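Local coordinates for protein beta-L-arabinobiosidase (Bacteroides thetaiotaomicron, PDB 5MQR) that probably hydrolyses arabinose-containing glycans of plant pectin, as a beta-L-arabinobiosidase, and may also have exo-alpha-sialidase activity, at residues 974-979 against 1027-1032. Residues are numbered along the deposited sequence; the frame is centred on the assembly and turned at random.
Sequences VYFRQM and TGLIGL
Leu1029 meets two aromatic side chains, Tyr975 and Phe976, which are neighbours on helix 972-985. One methyl does the touching: CD1 of Leu1029 lies 3.7 Å from CD2 of Phe976 and 4.0 Å from CE2 of Tyr975, so a single branch of the leucine bridges both rings. Leu1029 turns CG away from its own N (chi1 -163°), which sends CD1 across to helix 972-985. The Phe976 ring is met obliquely, and beyond the contact it packs against Phe668 and edge-to-face against Trp1051.

Tyr975 continues past the methyl to the backbone, its CE2 passing 3.7 Å from N of Leu1029. Its OH comes within 3.4 Å of CA of Gly1028 and 3.3 Å of N of Leu1029, the latter at an angle too poor for a hydrogen bond, so the hydroxyl packs against the chain without gripping it. Glycine matters here, because a beta carbon at position 1028 would collide with the phenol oxygen. Replacing Tyr975 by an alanine would probably open a gap over the Gly1028 backbone and leave the Leu1029 methyl supported by Phe976 alone of the two rings. The other neighbours of Tyr975 include Leu955 and Met962 of helix 948-964.

All four touching residues are buried. Apolar side chains and a phenol pack here against a glycine-containing helix turn, with no hydrogen bond across the contact, consistent with the alpha/alpha toroid of six-hairpin glycosidases, close to where the chain passes on to the C-terminal beta-sheet domain.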
loop_
_atom_site.group_PDB
_atom_site.type_symbol
_atom_site.label_atom_id
_atom_site.label_comp_id
_atom_site.label_asym_id
_atom_site.label_seq_id
_atom_site.Cartn_x
_atom_site.Cartn_y
_atom_site.Cartn_z
ATOM N N VAL A 974 -9.970 24.492 11.306
ATOM C CA VAL A 974 -9.597 25.177 12.504
ATOM C C VAL A 974 -8.623 24.356 13.356
ATOM O O VAL A 974 -7.632 24.898 13.843
ATOM C CB VAL A 974 -10.829 25.614 13.335
ATOM C CG1 VAL A 974 -10.402 26.199 14.682
ATOM C CG2 VAL A 974 -11.623 26.653 12.553
ATOM N N TYR A 975 -8.932 23.083 13.562
ATOM C CA TYR A 975 -8.054 22.224 14.349
ATOM C C TYR A 975 -6.692 22.084 13.635
ATOM O O TYR A 975 -5.632 22.207 14.268
ATOM C CB TYR A 975 -8.679 20.835 14.621
ATOM C CG TYR A 975 -7.709 19.878 15.258
ATOM C CD1 TYR A 975 -7.559 19.806 16.643
ATOM C CD2 TYR A 975 -6.917 19.061 14.481
ATOM C CE1 TYR A 975 -6.628 18.937 17.230
ATOM C CE2 TYR A 975 -6.000 18.191 15.041
ATOM C CZ TYR A 975 -5.852 18.127 16.413
ATOM O OH TYR A 975 -4.927 17.246 16.936
ATOM N N PHE A 976 -6.733 21.824 12.335
ATOM C CA PHE A 976 -5.516 21.656 11.547
ATOM C C PHE A 976 -4.646 22.887 11.633
ATOM O O PHE A 976 -3.437 22.778 11.819
ATOM C CB PHE A 976 -5.815 21.383 10.064
ATOM C CG PHE A 976 -4.587 21.079 9.250
ATOM C CD1 PHE A 976 -3.870 22.104 8.631
ATOM C CD2 PHE A 976 -4.124 19.783 9.141
ATOM C CE1 PHE A 976 -2.717 21.836 7.912
ATOM C CE2 PHE A 976 -2.990 19.494 8.388
ATOM C CZ PHE A 976 -2.272 20.523 7.782
ATOM N N ARG A 977 -5.276 24.050 11.501
ATOM C CA ARG A 977 -4.568 25.322 11.498
ATOM C C ARG A 977 -3.846 25.556 12.826
ATOM O O ARG A 977 -2.717 26.026 12.831
ATOM C CB ARG A 977 -5.526 26.478 11.158
ATOM C CG ARG A 977 -4.899 27.868 11.045
ATOM C CD ARG A 977 -3.739 27.888 10.035
ATOM N NE ARG A 977 -3.125 29.214 9.940
ATOM C CZ ARG A 977 -1.901 29.478 9.462
ATOM N NH1 ARG A 977 -1.087 28.517 9.014
ATOM N NH2 ARG A 977 -1.474 30.741 9.446
ATOM N N GLN A 978 -4.470 25.195 13.940
ATOM C CA GLN A 978 -3.830 25.367 15.247
ATOM C C GLN A 978 -2.695 24.372 15.452
ATOM O O GLN A 978 -1.691 24.725 16.060
ATOM C CB GLN A 978 -4.839 25.286 16.397
ATOM C CG GLN A 978 -5.703 26.529 16.531
ATOM C CD GLN A 978 -4.875 27.810 16.670
ATOM O OE1 GLN A 978 -3.832 27.806 17.299
ATOM N NE2 GLN A 978 -5.330 28.890 16.072
HETATM N N MSE A 979 -2.843 23.151 14.933
HETATM C CA MSE A 979 -1.731 22.215 14.911
HETATM C C MSE A 979 -0.601 22.721 14.041
HETATM O O MSE A 979 0.553 22.559 14.408
HETATM C CB MSE A 979 -2.153 20.817 14.459
HETATM C CG MSE A 979 -3.027 20.127 15.493
HETATM SE SE MSE A 979 -1.951 19.504 17.012
HETATM C CE MSE A 979 -0.983 18.010 16.146
ATOM N N THR A 1027 -3.679 10.949 18.027
ATOM C CA THR A 1027 -5.073 10.834 18.463
ATOM C C THR A 1027 -6.016 11.891 17.912
ATOM O O THR A 1027 -7.229 11.689 17.969
ATOM C CB THR A 1027 -5.232 10.828 20.008
ATOM O OG1 THR A 1027 -4.792 12.076 20.546
ATOM C CG2 THR A 1027 -4.457 9.702 20.621
ATOM N N GLY A 1028 -5.491 13.015 17.422
ATOM C CA GLY A 1028 -6.332 14.112 16.967
ATOM C C GLY A 1028 -6.268 14.247 15.463
ATOM O O GLY A 1028 -7.269 14.030 14.761
ATOM N N LEU A 1029 -5.078 14.605 14.968
ATOM C CA LEU A 1029 -4.840 14.800 13.527
ATOM C C LEU A 1029 -5.089 13.522 12.706
ATOM O O LEU A 1029 -5.948 13.497 11.861
ATOM C CB LEU A 1029 -3.418 15.303 13.296
ATOM C CG LEU A 1029 -3.236 15.902 11.915
ATOM C CD1 LEU A 1029 -3.795 17.308 11.826
ATOM C CD2 LEU A 1029 -1.768 15.938 11.598
ATOM N N ILE A 1030 -4.348 12.464 12.986
ATOM C CA ILE A 1030 -4.590 11.158 12.369
ATOM C C ILE A 1030 -5.868 10.545 12.933
ATOM O O ILE A 1030 -6.580 9.833 12.236
ATOM C CB ILE A 1030 -3.418 10.189 12.631
ATOM C CG1 ILE A 1030 -2.122 10.711 12.002
ATOM C CG2 ILE A 1030 -3.714 8.781 12.102
ATOM C CD1 ILE A 1030 -2.082 10.581 10.499
ATOM N N GLY A 1031 -6.157 10.829 14.200
ATOM C CA GLY A 1031 -7.450 10.548 14.749
ATOM C C GLY A 1031 -7.658 9.148 15.288
ATOM O O GLY A 1031 -8.815 8.711 15.387
ATOM N N LEU A 1032 -6.596 8.452 15.687
ATOM C CA LEU A 1032 -6.792 7.182 16.394
ATOM C C LEU A 1032 -7.345 7.468 17.778
ATOM O O LEU A 1032 -6.679 8.110 18.574
ATOM C CB LEU A 1032 -5.490 6.399 16.508
ATOM C CG LEU A 1032 -5.519 5.088 17.321
ATOM C CD1 LEU A 1032 -6.494 4.058 16.765
ATOM C CD2 LEU A 1032 -4.118 4.504 17.359
#